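Local coordinates for alginase (Pseudoalteromonas, PDB 4Q8K), which cleaves the polysaccharide alginate, as a bacterial lyase of polysaccharide lyase family 18, probably by beta-elimination, at residues A[162-165]-A[169-172]; A[146-151]-A[360-365]; A[152-157]-A[315-320]; A[173-178]-A[321-326]. One frame throughout, in Å; residues are numbered along the deposited sequence.

Overall arrangement
All four lie in the alginate lyase domain, whose two antiparallel sheets suit a concanavalin-like jelly roll. Interaction 2 closes the longest loop, from helix 146-149 to strand 355-368, with the other three nested inside. Interaction 1 is a hairpin edging the seven-stranded sheet, about 11 Å from interaction 2 between centres. Interaction 3, its centre about 10 Å from that of interaction 2, belongs to the other sheet, and its rings meet Ile-148 and Phe-172. Strand 321-324 continues that sheet and receives helix 174-177 in interaction 4, centred about 16 Å from the centre of interaction 3 and interleaved with it along the chain. Together they tie segments near both modelled chain ends to the fold, and the sheets to each other.

Interaction 1: residues A[162-165]-A[169-172]; sequences NPLV and TLVF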
loop_
_atom_site.group_PDB
_atom_site.type_symbol
_atom_site.label_atom_id
_atom_site.label_comp_id
_atom_site.label_asym_id
_atom_site.label_seq_id
_atom_site.Cartn_x
_atom_site.Cartn_y
_atom_site.Cartn_z
ATOM N N ASN A 162 5.830 -16.588 -3.319
ATOM C CA ASN A 162 6.219 -15.522 -4.229
ATOM C C ASN A 162 4.966 -14.911 -4.859
ATOM O O ASN A 162 4.010 -15.622 -5.176
ATOM C CB ASN A 162 7.194 -16.036 -5.298
ATOM C CG ASN A 162 7.746 -14.919 -6.175
ATOM O OD1 ASN A 162 7.109 -14.504 -7.143
ATOM N ND2 ASN A 162 8.940 -14.429 -5.839
ATOM N N PRO A 163 4.960 -13.579 -5.023
ATOM C CA PRO A 163 3.793 -12.893 -5.586
ATOM C C PRO A 163 3.493 -13.282 -7.033
ATOM O O PRO A 163 2.336 -13.220 -7.440
ATOM C CB PRO A 163 4.195 -11.416 -5.504
ATOM C CG PRO A 163 5.129 -11.352 -4.354
ATOM C CD PRO A 163 5.925 -12.633 -4.442
ATOM N N LEU A 164 4.512 -13.673 -7.795
ATOM C CA LEU A 164 4.319 -13.996 -9.210
ATOM C C LEU A 164 3.721 -15.390 -9.370
ATOM O O LEU A 164 4.447 -16.389 -9.348
ATOM C CB LEU A 164 5.644 -13.897 -9.977
ATOM C CG LEU A 164 5.557 -13.771 -11.504
ATOM C CD1 LEU A 164 4.944 -12.430 -11.900
ATOM C CD2 LEU A 164 6.934 -13.930 -12.145
ATOM N N VAL A 165 2.401 -15.456 -9.538
ATOM C CA VAL A 165 1.699 -16.742 -9.624
ATOM C C VAL A 165 1.566 -17.223 -11.074
ATOM O O VAL A 165 1.309 -18.399 -11.344
ATOM C CB VAL A 165 0.317 -16.694 -8.926
ATOM C CG1 VAL A 165 0.489 -16.479 -7.429
ATOM C CG2 VAL A 165 -0.538 -15.601 -9.520
ATOM N N THR A 169 0.592 -12.040 -13.416
ATOM C CA THR A 169 -0.200 -11.793 -12.212
ATOM C C THR A 169 0.636 -11.734 -10.934
ATOM O O THR A 169 1.496 -12.582 -10.706
ATOM C CB THR A 169 -1.273 -12.881 -12.027
ATOM O OG1 THR A 169 -1.910 -13.158 -13.280
ATOM C CG2 THR A 169 -2.312 -12.436 -11.013
ATOM N N LEU A 170 0.384 -10.719 -10.108
ATOM C CA LEU A 170 0.981 -10.646 -8.781
ATOM C C LEU A 170 -0.107 -10.816 -7.727
ATOM O O LEU A 170 -1.144 -10.152 -7.780
ATOM C CB LEU A 170 1.693 -9.308 -8.567
ATOM C CG LEU A 170 2.894 -8.987 -9.462
ATOM C CD1 LEU A 170 3.377 -7.575 -9.195
ATOM C CD2 LEU A 170 4.023 -9.984 -9.234
ATOM N N VAL A 171 0.124 -11.718 -6.780
ATOM C CA VAL A 171 -0.826 -11.933 -5.691
ATOM C C VAL A 171 -0.142 -11.705 -4.356
ATOM O O VAL A 171 0.816 -12.398 -4.022
ATOM C CB VAL A 171 -1.408 -13.357 -5.715
ATOM C CG1 VAL A 171 -2.110 -13.659 -4.393
ATOM C CG2 VAL A 171 -2.355 -13.522 -6.894
ATOM N N PHE A 172 -0.639 -10.735 -3.596
ATOM C CA PHE A 172 -0.040 -10.381 -2.314
ATOM C C PHE A 172 -0.928 -10.853 -1.173
ATOM O O PHE A 172 -2.063 -10.396 -1.025
ATOM C CB PHE A 172 0.195 -8.871 -2.217
ATOM C CG PHE A 172 1.079 -8.323 -3.313
ATOM C CD1 PHE A 172 2.462 -8.373 -3.197
ATOM C CD2 PHE A 172 0.530 -7.778 -4.460
ATOM C CE1 PHE A 172 3.283 -7.876 -4.199
ATOM C CE2 PHE A 172 1.353 -7.280 -5.469
ATOM C CZ PHE A 172 2.719 -7.332 -5.337
HETATM O O HOH W 1 1.639 -14.903 -3.956
#
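Pro-163 O is held from two directions by the facing strand. Val-171 N gives it the shorter bond, 2.8 Å with 161° at the hydrogen, and the CA-H of Leu-170 adds a weaker contact, CA lying 3.2 Å from that oxygen. Further along, Val-165 N donates to Thr-169 O at 3.2 Å, so Leu-164 and Leu-170 sit between the two bonds as an antiparallel non-hydrogen-bonded pair. Before the strand, Asn-162 OD1 takes the N-H of Leu-164 in an Asx turn, while a water donates to both Asn-162 O and Val-171 O.

The side chains divide between the two faces. On the inner one Leu-164 CD1 meets Leu-170 CD2 at 3.7 Å, and Pro-163 lays CB and CG obliquely against one corner of the Phe-172 ring, CB standing 3.9 Å from CE1. Tyr-191 backs Pro-163 and Leu-170. With an alanine in place of Phe-172, Pro-163 would probably lose the ring beside it, opening a gap next to Gly-320 and Phe-319. On the outer face Val-165 CG2 touches Val-171 CG2 at 3.8 Å. That methyl of Val-165 is wedged between its own backbone N and carbonyl carbon (chi1 -65° for CG1), which brings it near Thr-169 CB as well.

Backbone hydrogen bonds from Leu-170 and Phe-172 to Met-359 and Val-357 of strand 355-368 put this hairpin at the sheet's edge. Its strands pair by two N-H...O bonds and a water, Thr-169 OG1 turns to Asp-166, and the inward side chains of the two segments meet by apolar packing.

Interaction 2: residues A[146-151]-A[360-365]; sequences SSITSG and TNVSYT
Ile-148 and Val-362 make the firm half of this contact, where the short helix 146-149 leans on strand 362-365. Ile-148 CD1 meets Val-362 CG1 at 3.9 Å, the two side chains crossing at about a right angle. The isoleucine reaches that far because CD1 is extended away from CA (chi2 169°); the valine offers CG1, turned opposite its own backbone N (chi1 -178°). Tyr-191 and Phe-319 also pack on Ile-148, and Phe-208 on Val-362, so this part is buried between the two sheets.

One residue earlier in the helix the fit is much looser. Ser-147 OG comes no nearer than 4.5 Å to Tyr-364 CD2, and a water links the two segments there instead, lying 2.5 Å from Ser-147 OG and donating to Tyr-364 O at 2.7 Å. The Tyr-364 hydroxyl turns elsewhere, to Glu-206 and Arg-366. Behind this, Ser-146 O accepts both Ser-150 N and Ser-150 OG, from opposite faces of its carbonyl plane.

With no direct hydrogen bond between the segments, the helix is held to the strand by one pair of methyl groups inside and by a bridging water at the more open side.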
loop_
_atom_site.group_PDB
_atom_site.type_symbol
_atom_site.label_atom_id
_atom_site.label_comp_id
_atom_site.label_asym_id
_atom_site.label_seq_id
_atom_site.Cartn_x
_atom_site.Cartn_y
_atom_site.Cartn_z
ATOM N N SER A 146 9.865 -6.714 -15.891
ATOM C CA SER A 146 11.043 -7.367 -15.380
ATOM C C SER A 146 11.667 -6.627 -14.192
ATOM O O SER A 146 12.280 -7.216 -13.375
ATOM C CB SER A 146 12.028 -7.621 -16.526
ATOM O OG SER A 146 13.340 -7.296 -16.194
ATOM N N SER A 147 11.519 -5.326 -14.120
ATOM C CA SER A 147 12.043 -4.587 -12.969
ATOM C C SER A 147 11.542 -5.172 -11.651
ATOM O O SER A 147 12.220 -5.104 -10.622
ATOM C CB SER A 147 11.640 -3.118 -13.059
ATOM O OG SER A 147 10.232 -2.991 -12.981
ATOM N N ILE A 148 10.354 -5.762 -11.698
ATOM C CA ILE A 148 9.777 -6.409 -10.528
ATOM C C ILE A 148 10.198 -7.864 -10.430
ATOM O O ILE A 148 10.756 -8.295 -9.413
ATOM C CB ILE A 148 8.245 -6.344 -10.572
ATOM C CG1 ILE A 148 7.788 -4.883 -10.538
ATOM C CG2 ILE A 148 7.649 -7.129 -9.411
ATOM C CD1 ILE A 148 6.316 -4.694 -10.837
ATOM N N THR A 149 9.925 -8.621 -11.487
ATOM C CA THR A 149 10.125 -10.072 -11.455
ATOM C C THR A 149 11.585 -10.485 -11.273
ATOM O O THR A 149 11.860 -11.537 -10.688
ATOM C CB THR A 149 9.553 -10.763 -12.711
ATOM O OG1 THR A 149 10.283 -10.351 -13.871
ATOM C CG2 THR A 149 8.081 -10.425 -12.892
ATOM N N SER A 150 12.510 -9.658 -11.761
ATOM C CA SER A 150 13.933 -9.993 -11.759
ATOM C C SER A 150 14.687 -9.353 -10.596
ATOM O O SER A 150 15.837 -9.691 -10.335
ATOM C CB SER A 150 14.582 -9.563 -13.078
ATOM O OG SER A 150 14.878 -8.174 -13.071
ATOM N N GLY A 151 14.041 -8.418 -9.909
ATOM C CA GLY A 151 14.673 -7.709 -8.812
ATOM C C GLY A 151 15.624 -6.599 -9.228
ATOM O O GLY A 151 16.370 -6.078 -8.400
ATOM N N THR A 360 -2.686 -6.888 -11.841
ATOM C CA THR A 360 -2.478 -7.246 -13.232
ATOM C C THR A 360 -2.276 -5.965 -14.041
ATOM O O THR A 360 -2.433 -4.854 -13.514
ATOM C CB THR A 360 -3.691 -7.999 -13.798
ATOM O OG1 THR A 360 -4.885 -7.256 -13.517
ATOM C CG2 THR A 360 -3.804 -9.403 -13.175
ATOM N N ASN A 361 -1.934 -6.118 -15.321
ATOM C CA ASN A 361 -1.655 -4.968 -16.178
ATOM C C ASN A 361 -0.781 -3.966 -15.443
ATOM O O ASN A 361 -1.119 -2.787 -15.333
ATOM C CB ASN A 361 -2.947 -4.280 -16.607
ATOM C CG ASN A 361 -3.893 -5.209 -17.330
ATOM O OD1 ASN A 361 -5.110 -5.139 -17.141
ATOM N ND2 ASN A 361 -3.345 -6.092 -18.157
ATOM N N VAL A 362 0.340 -4.444 -14.929
ATOM C CA VAL A 362 1.203 -3.622 -14.109
ATOM C C VAL A 362 2.278 -2.943 -14.947
ATOM O O VAL A 362 2.871 -3.566 -15.828
ATOM C CB VAL A 362 1.872 -4.473 -13.026
ATOM C CG1 VAL A 362 2.741 -3.614 -12.123
ATOM C CG2 VAL A 362 0.803 -5.205 -12.221
ATOM N N SER A 363 2.522 -1.667 -14.677
ATOM C CA SER A 363 3.673 -0.985 -15.253
ATOM C C SER A 363 4.379 -0.110 -14.224
ATOM O O SER A 363 3.771 0.395 -13.287
ATOM C CB SER A 363 3.282 -0.175 -16.495
ATOM O OG SER A 363 2.302 0.791 -16.178
ATOM N N TYR A 364 5.677 0.014 -14.369
ATOM C CA TYR A 364 6.451 0.893 -13.538
ATOM C C TYR A 364 7.547 1.530 -14.349
ATOM O O TYR A 364 8.260 0.864 -15.021
ATOM C CB TYR A 364 7.066 0.170 -12.340
ATOM C CG TYR A 364 7.824 1.073 -11.452
ATOM C CD1 TYR A 364 7.198 1.927 -10.587
ATOM C CD2 TYR A 364 9.184 1.102 -11.497
ATOM C CE1 TYR A 364 7.922 2.755 -9.774
ATOM C CE2 TYR A 364 9.911 1.930 -10.710
ATOM C CZ TYR A 364 9.293 2.761 -9.852
ATOM O OH TYR A 364 10.056 3.591 -9.109
ATOM N N THR A 365 7.641 2.840 -14.282
ATOM C CA THR A 365 8.758 3.538 -14.886
ATOM C C THR A 365 9.387 4.460 -13.898
ATOM O O THR A 365 8.729 5.030 -13.079
ATOM C CB THR A 365 8.352 4.370 -16.117
ATOM O OG1 THR A 365 7.657 5.513 -15.683
ATOM C CG2 THR A 365 7.493 3.630 -17.032
HETATM O O HOH W 2 9.929 -1.206 -14.705
#

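Interaction 3: residues A[152-157]-A[315-320]; sequences SIFDLE and SYFKFG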
loop_
_atom_site.group_PDB
_atom_site.type_symbol
_atom_site.label_atom_id
_atom_site.label_comp_id
_atom_site.label_asym_id
_atom_site.label_seq_id
_atom_site.Cartn_x
_atom_site.Cartn_y
_atom_site.Cartn_z
ATOM N N SER A 152 15.607 -6.209 -10.500
ATOM C CA SER A 152 16.522 -5.160 -10.952
ATOM C C SER A 152 16.247 -3.819 -10.266
ATOM O O SER A 152 17.163 -3.028 -10.040
ATOM C CB SER A 152 16.502 -5.014 -12.480
ATOM O OG SER A 152 15.210 -4.707 -12.958
ATOM N N ILE A 153 14.985 -3.578 -9.920
ATOM C CA ILE A 153 14.608 -2.364 -9.203
ATOM C C ILE A 153 14.041 -2.684 -7.812
ATOM O O ILE A 153 14.416 -2.035 -6.829
ATOM C CB ILE A 153 13.564 -1.532 -9.991
ATOM C CG1 ILE A 153 14.197 -0.916 -11.244
ATOM C CG2 ILE A 153 12.992 -0.441 -9.115
ATOM C CD1 ILE A 153 13.240 -0.036 -12.064
ATOM N N PHE A 154 13.161 -3.681 -7.751
ATOM C CA PHE A 154 12.420 -3.997 -6.521
ATOM C C PHE A 154 12.977 -5.172 -5.733
ATOM O O PHE A 154 13.312 -6.200 -6.308
ATOM C CB PHE A 154 10.949 -4.277 -6.837
ATOM C CG PHE A 154 10.197 -3.063 -7.306
ATOM C CD1 PHE A 154 9.632 -2.187 -6.393
ATOM C CD2 PHE A 154 10.080 -2.787 -8.659
ATOM C CE1 PHE A 154 8.951 -1.055 -6.819
ATOM C CE2 PHE A 154 9.405 -1.658 -9.096
ATOM C CZ PHE A 154 8.835 -0.790 -8.171
ATOM N N ASP A 155 13.026 -4.998 -4.414
ATOM C CA ASP A 155 13.325 -6.076 -3.460
ATOM C C ASP A 155 12.024 -6.618 -2.901
ATOM O O ASP A 155 11.085 -5.853 -2.669
ATOM C CB ASP A 155 14.147 -5.554 -2.291
ATOM C CG ASP A 155 15.607 -5.377 -2.637
ATOM O OD1 ASP A 155 16.056 -5.990 -3.621
ATOM O OD2 ASP A 155 16.305 -4.631 -1.927
ATOM N N LEU A 156 11.973 -7.925 -2.659
ATOM C CA LEU A 156 10.759 -8.565 -2.152
ATOM C C LEU A 156 10.741 -8.648 -0.626
ATOM O O LEU A 156 11.744 -8.977 -0.006
ATOM C CB LEU A 156 10.594 -9.961 -2.762
ATOM C CG LEU A 156 9.415 -10.807 -2.255
ATOM C CD1 LEU A 156 8.096 -10.110 -2.570
ATOM C CD2 LEU A 156 9.437 -12.207 -2.865
ATOM N N GLU A 157 9.590 -8.333 -0.037
ATOM C CA GLU A 157 9.369 -8.474 1.398
ATOM C C GLU A 157 8.295 -9.527 1.574
ATOM O O GLU A 157 7.124 -9.281 1.277
ATOM C CB GLU A 157 8.884 -7.155 2.019
ATOM C CG GLU A 157 9.822 -5.976 1.867
ATOM C CD GLU A 157 9.135 -4.670 2.207
ATOM O OE1 GLU A 157 9.284 -4.184 3.351
ATOM O OE2 GLU A 157 8.439 -4.138 1.324
ATOM N N SER A 315 14.082 8.504 -0.572
ATOM C CA SER A 315 12.701 8.040 -0.627
ATOM C C SER A 315 12.583 6.761 -1.425
ATOM O O SER A 315 13.441 6.444 -2.240
ATOM C CB SER A 315 11.817 9.123 -1.257
ATOM O OG SER A 315 12.141 9.310 -2.626
ATOM N N TYR A 316 11.505 6.019 -1.202
ATOM C CA TYR A 316 11.301 4.803 -1.969
ATOM C C TYR A 316 9.852 4.375 -2.061
ATOM O O TYR A 316 9.105 4.447 -1.090
ATOM C CB TYR A 316 12.199 3.660 -1.470
ATOM C CG TYR A 316 12.028 3.183 -0.034
ATOM C CD1 TYR A 316 12.419 3.983 1.038
ATOM C CD2 TYR A 316 11.534 1.909 0.244
ATOM C CE1 TYR A 316 12.297 3.532 2.354
ATOM C CE2 TYR A 316 11.421 1.456 1.551
ATOM C CZ TYR A 316 11.802 2.272 2.594
ATOM O OH TYR A 316 11.692 1.829 3.894
ATOM N N PHE A 317 9.478 3.951 -3.260
ATOM C CA PHE A 317 8.144 3.475 -3.543
ATOM C C PHE A 317 8.005 2.004 -3.153
ATOM O O PHE A 317 8.938 1.215 -3.345
ATOM C CB PHE A 317 7.839 3.641 -5.031
ATOM C CG PHE A 317 6.432 3.266 -5.411
ATOM C CD1 PHE A 317 5.367 4.042 -4.992
ATOM C CD2 PHE A 317 6.180 2.161 -6.204
ATOM C CE1 PHE A 317 4.065 3.709 -5.341
ATOM C CE2 PHE A 317 4.888 1.816 -6.558
ATOM C CZ PHE A 317 3.824 2.601 -6.128
ATOM N N LYS A 318 6.841 1.649 -2.607
ATOM C CA LYS A 318 6.507 0.259 -2.325
ATOM C C LYS A 318 5.091 -0.032 -2.779
ATOM O O LYS A 318 4.250 0.873 -2.845
ATOM C CB LYS A 318 6.605 -0.040 -0.821
ATOM C CG LYS A 318 7.789 0.589 -0.127
ATOM C CD LYS A 318 8.012 -0.012 1.257
ATOM C CE LYS A 318 6.902 0.350 2.224
ATOM N NZ LYS A 318 7.146 -0.298 3.565
ATOM N N PHE A 319 4.802 -1.294 -3.068
ATOM C CA PHE A 319 3.427 -1.655 -3.396
ATOM C C PHE A 319 3.203 -3.124 -3.078
ATOM O O PHE A 319 4.158 -3.899 -3.014
ATOM C CB PHE A 319 3.134 -1.360 -4.870
ATOM C CG PHE A 319 3.883 -2.245 -5.821
ATOM C CD1 PHE A 319 5.180 -1.933 -6.197
ATOM C CD2 PHE A 319 3.294 -3.380 -6.336
ATOM C CE1 PHE A 319 5.879 -2.753 -7.073
ATOM C CE2 PHE A 319 3.987 -4.204 -7.216
ATOM C CZ PHE A 319 5.279 -3.882 -7.582
ATOM N N GLY A 320 1.943 -3.486 -2.863
ATOM C CA GLY A 320 1.564 -4.840 -2.500
ATOM C C GLY A 320 0.410 -4.831 -1.516
ATOM O O GLY A 320 -0.624 -4.205 -1.748
#
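Aromatic packing carries most of this contact. Phe-319 brings its CE1 edge over one face of Phe-154 in a T-shaped pair, ring centroids 5.2 Å apart and planes at 87°; the closest atoms are Phe-319 CE1 and Phe-154 CE1, 3.5 Å apart. Phe-319 can do this because its CG sits between backbone N and carbonyl carbon (chi1 68°). Ile-153 CG2 lies over the opposite face of Phe-154, toward the rim. Tyr-364 makes a further edge-to-face pair with Phe-154. Replacing Phe-154 by an alanine would probably leave the edge of Phe-319 without the face it rests on and open a gap between it and Ile-153.

Looser apolar contact joins Phe-154 CE1 to the edge of Phe-317, 4.3 Å from CD2, while Phe-317 O lies near the plane of the Phe-154 ring at its rim. Both Phe-317 and Phe-319 pack on Phe-208 of the other sheet.

Charged groups occupy the other side of the strands. Glu-157 OE2 is 4.1 Å from Lys-318 CD, and Glu-157 OE1 stays 4.4 Å from Lys-318 NZ, too far for a salt bridge. Each has a closer mate: Arg-188 for Glu-157 and Glu-190 for Lys-318.

Strand 186-193 runs between the two strands, whose axes come to 9.0 Å and cross at -47°, so no backbone hydrogen bond joins them and they meet almost wholly through side chains: phenylalanines inside the jelly roll and, on the other face, buried charges that the pairing with Arg-188 and Glu-190 probably balances.

Interaction 4: residues A[173-178]-A[321-326]; sequences VPLEAQ and NYLQSQ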
loop_
_atom_site.group_PDB
_atom_site.type_symbol
_atom_site.label_atom_id
_atom_site.label_comp_id
_atom_site.label_asym_id
_atom_site.label_seq_id
_atom_site.Cartn_x
_atom_site.Cartn_y
_atom_site.Cartn_z
ATOM N N VAL A 173 -0.398 -11.775 -0.372
ATOM C CA VAL A 173 -1.167 -12.437 0.672
ATOM C C VAL A 173 -0.398 -12.403 1.991
ATOM O O VAL A 173 0.306 -13.354 2.340
ATOM C CB VAL A 173 -1.448 -13.886 0.279
ATOM C CG1 VAL A 173 -2.656 -13.963 -0.653
ATOM C CG2 VAL A 173 -0.203 -14.501 -0.392
ATOM N N PRO A 174 -0.507 -11.293 2.723
ATOM C CA PRO A 174 0.242 -11.080 3.964
ATOM C C PRO A 174 -0.141 -12.064 5.081
ATOM O O PRO A 174 0.691 -12.318 5.953
ATOM C CB PRO A 174 -0.121 -9.643 4.343
ATOM C CG PRO A 174 -1.455 -9.420 3.690
ATOM C CD PRO A 174 -1.355 -10.133 2.385
ATOM N N LEU A 175 -1.349 -12.618 5.050
ATOM C CA LEU A 175 -1.716 -13.630 6.045
ATOM C C LEU A 175 -0.899 -14.899 5.859
ATOM O O LEU A 175 -0.811 -15.727 6.773
ATOM C CB LEU A 175 -3.203 -13.975 5.974
ATOM C CG LEU A 175 -4.194 -12.850 6.282
ATOM C CD1 LEU A 175 -5.607 -13.292 5.934
ATOM C CD2 LEU A 175 -4.085 -12.381 7.735
ATOM N N GLU A 176 -0.354 -15.098 4.669
ATOM C CA GLU A 176 0.515 -16.235 4.374
ATOM C C GLU A 176 2.004 -15.859 4.434
ATOM O O GLU A 176 2.810 -16.532 5.054
ATOM C CB GLU A 176 0.143 -16.865 3.031
ATOM C CG GLU A 176 -1.315 -17.243 2.920
ATOM C CD GLU A 176 -1.735 -17.676 1.534
ATOM O OE1 GLU A 176 -1.043 -18.524 0.973
ATOM O OE2 GLU A 176 -2.744 -17.193 0.994
ATOM N N ALA A 177 2.361 -14.743 3.797
ATOM C CA ALA A 177 3.752 -14.295 3.805
ATOM C C ALA A 177 4.188 -13.842 5.190
ATOM O O ALA A 177 5.324 -14.093 5.615
ATOM C CB ALA A 177 3.966 -13.183 2.782
ATOM N N GLN A 178 3.284 -13.164 5.890
ATOM C CA GLN A 178 3.489 -12.800 7.291
ATOM C C GLN A 178 4.806 -12.055 7.530
ATOM O O GLN A 178 5.483 -12.259 8.533
ATOM C CB GLN A 178 3.387 -14.055 8.190
ATOM C CG GLN A 178 2.136 -14.901 7.910
ATOM C CD GLN A 178 2.044 -16.191 8.740
ATOM O OE1 GLN A 178 1.055 -16.919 8.658
ATOM N NE2 GLN A 178 3.072 -16.475 9.521
ATOM N N ASN A 321 0.577 -5.523 -0.399
ATOM C CA ASN A 321 -0.509 -5.603 0.558
ATOM C C ASN A 321 0.108 -5.604 1.942
ATOM O O ASN A 321 0.656 -6.621 2.389
ATOM C CB ASN A 321 -1.341 -6.863 0.284
ATOM C CG ASN A 321 -2.488 -7.050 1.267
ATOM O OD1 ASN A 321 -2.598 -6.329 2.255
ATOM N ND2 ASN A 321 -3.326 -8.042 1.007
ATOM N N TYR A 322 0.074 -4.439 2.585
ATOM C CA TYR A 322 0.569 -4.275 3.945
ATOM C C TYR A 322 -0.630 -4.178 4.886
ATOM O O TYR A 322 -1.191 -3.105 5.079
ATOM C CB TYR A 322 1.407 -3.004 4.009
ATOM C CG TYR A 322 2.044 -2.676 5.336
ATOM C CD1 TYR A 322 1.972 -3.545 6.419
ATOM C CD2 TYR A 322 2.715 -1.471 5.509
ATOM C CE1 TYR A 322 2.562 -3.226 7.625
ATOM C CE2 TYR A 322 3.306 -1.140 6.718
ATOM C CZ TYR A 322 3.221 -2.028 7.774
ATOM O OH TYR A 322 3.809 -1.708 8.978
ATOM N N LEU A 323 -1.011 -5.319 5.462
ATOM C CA LEU A 323 -2.200 -5.435 6.309
ATOM C C LEU A 323 -1.978 -4.826 7.696
ATOM O O LEU A 323 -1.041 -5.199 8.411
ATOM C CB LEU A 323 -2.594 -6.911 6.431
ATOM C CG LEU A 323 -3.956 -7.274 7.040
ATOM C CD1 LEU A 323 -5.094 -6.796 6.146
ATOM C CD2 LEU A 323 -4.036 -8.791 7.270
ATOM N N GLN A 324 -2.844 -3.877 8.056
ATOM C CA GLN A 324 -2.692 -3.068 9.254
ATOM C C GLN A 324 -3.377 -3.735 10.442
ATOM O O GLN A 324 -4.537 -4.126 10.345
ATOM C CB GLN A 324 -3.315 -1.687 9.028
ATOM C CG GLN A 324 -2.730 -0.928 7.830
ATOM C CD GLN A 324 -1.253 -0.599 8.017
ATOM O OE1 GLN A 324 -0.389 -1.139 7.319
ATOM N NE2 GLN A 324 -0.960 0.296 8.955
ATOM N N SER A 325 -2.659 -3.862 11.557
ATOM C CA SER A 325 -3.241 -4.479 12.749
ATOM C C SER A 325 -3.948 -3.402 13.563
ATOM O O SER A 325 -3.342 -2.761 14.414
ATOM C CB SER A 325 -2.165 -5.172 13.586
ATOM O OG SER A 325 -2.747 -5.881 14.671
ATOM N N GLN A 326 -5.231 -3.199 13.273
ATOM C CA GLN A 326 -5.991 -2.088 13.845
ATOM C C GLN A 326 -7.470 -2.455 13.955
ATOM O O GLN A 326 -8.041 -3.086 13.057
ATOM C CB GLN A 326 -5.806 -0.823 12.981
ATOM C CG GLN A 326 -6.299 0.472 13.611
ATOM C CD GLN A 326 -6.148 1.660 12.666
ATOM O OE1 GLN A 326 -5.873 2.778 13.093
ATOM N NE2 GLN A 326 -6.322 1.411 11.381
#
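The single-turn helix 174-177, which follows strand 169-172 after Val-173, sets its first two residues against strand 321-324 of the other sheet. Pro-174 leads. Its CG and CD lie over the flat of the Asn-321 amide, CD 3.2 Å from ND2 and CG 3.5 Å from Asn-321 CG, the two side chains crossing at about a right angle. Asn-321 turns CG opposite its backbone N (chi1 179°), which carries the amide out to the proline.

The amide is fixed at both ends by other partners: OD1 bonds to Thr-222 OG1, ND2 to Ser-355 OG and, weakly, to Phe-172 O. This buried asparagine thus belongs to the seam between the two sheets of the jelly roll, since Thr-222 lies in one and Phe-172 in the other.

Beyond the amide, toward Leu-323, the contact turns wholly apolar. Pro-174 CG reaches Leu-323 CB at 3.9 Å, and Leu-175 CD2 touches Leu-323 CD2 at 3.6 Å, the two leucines meeting at a slant. Phe-347 of helix 340-349 and Ile-352 also pack on Leu-323. Val-173, at the N-cap, accepts Glu-176 N and Ala-177 N on its carbonyl oxygen, and its own N-H goes to His-189 ND1.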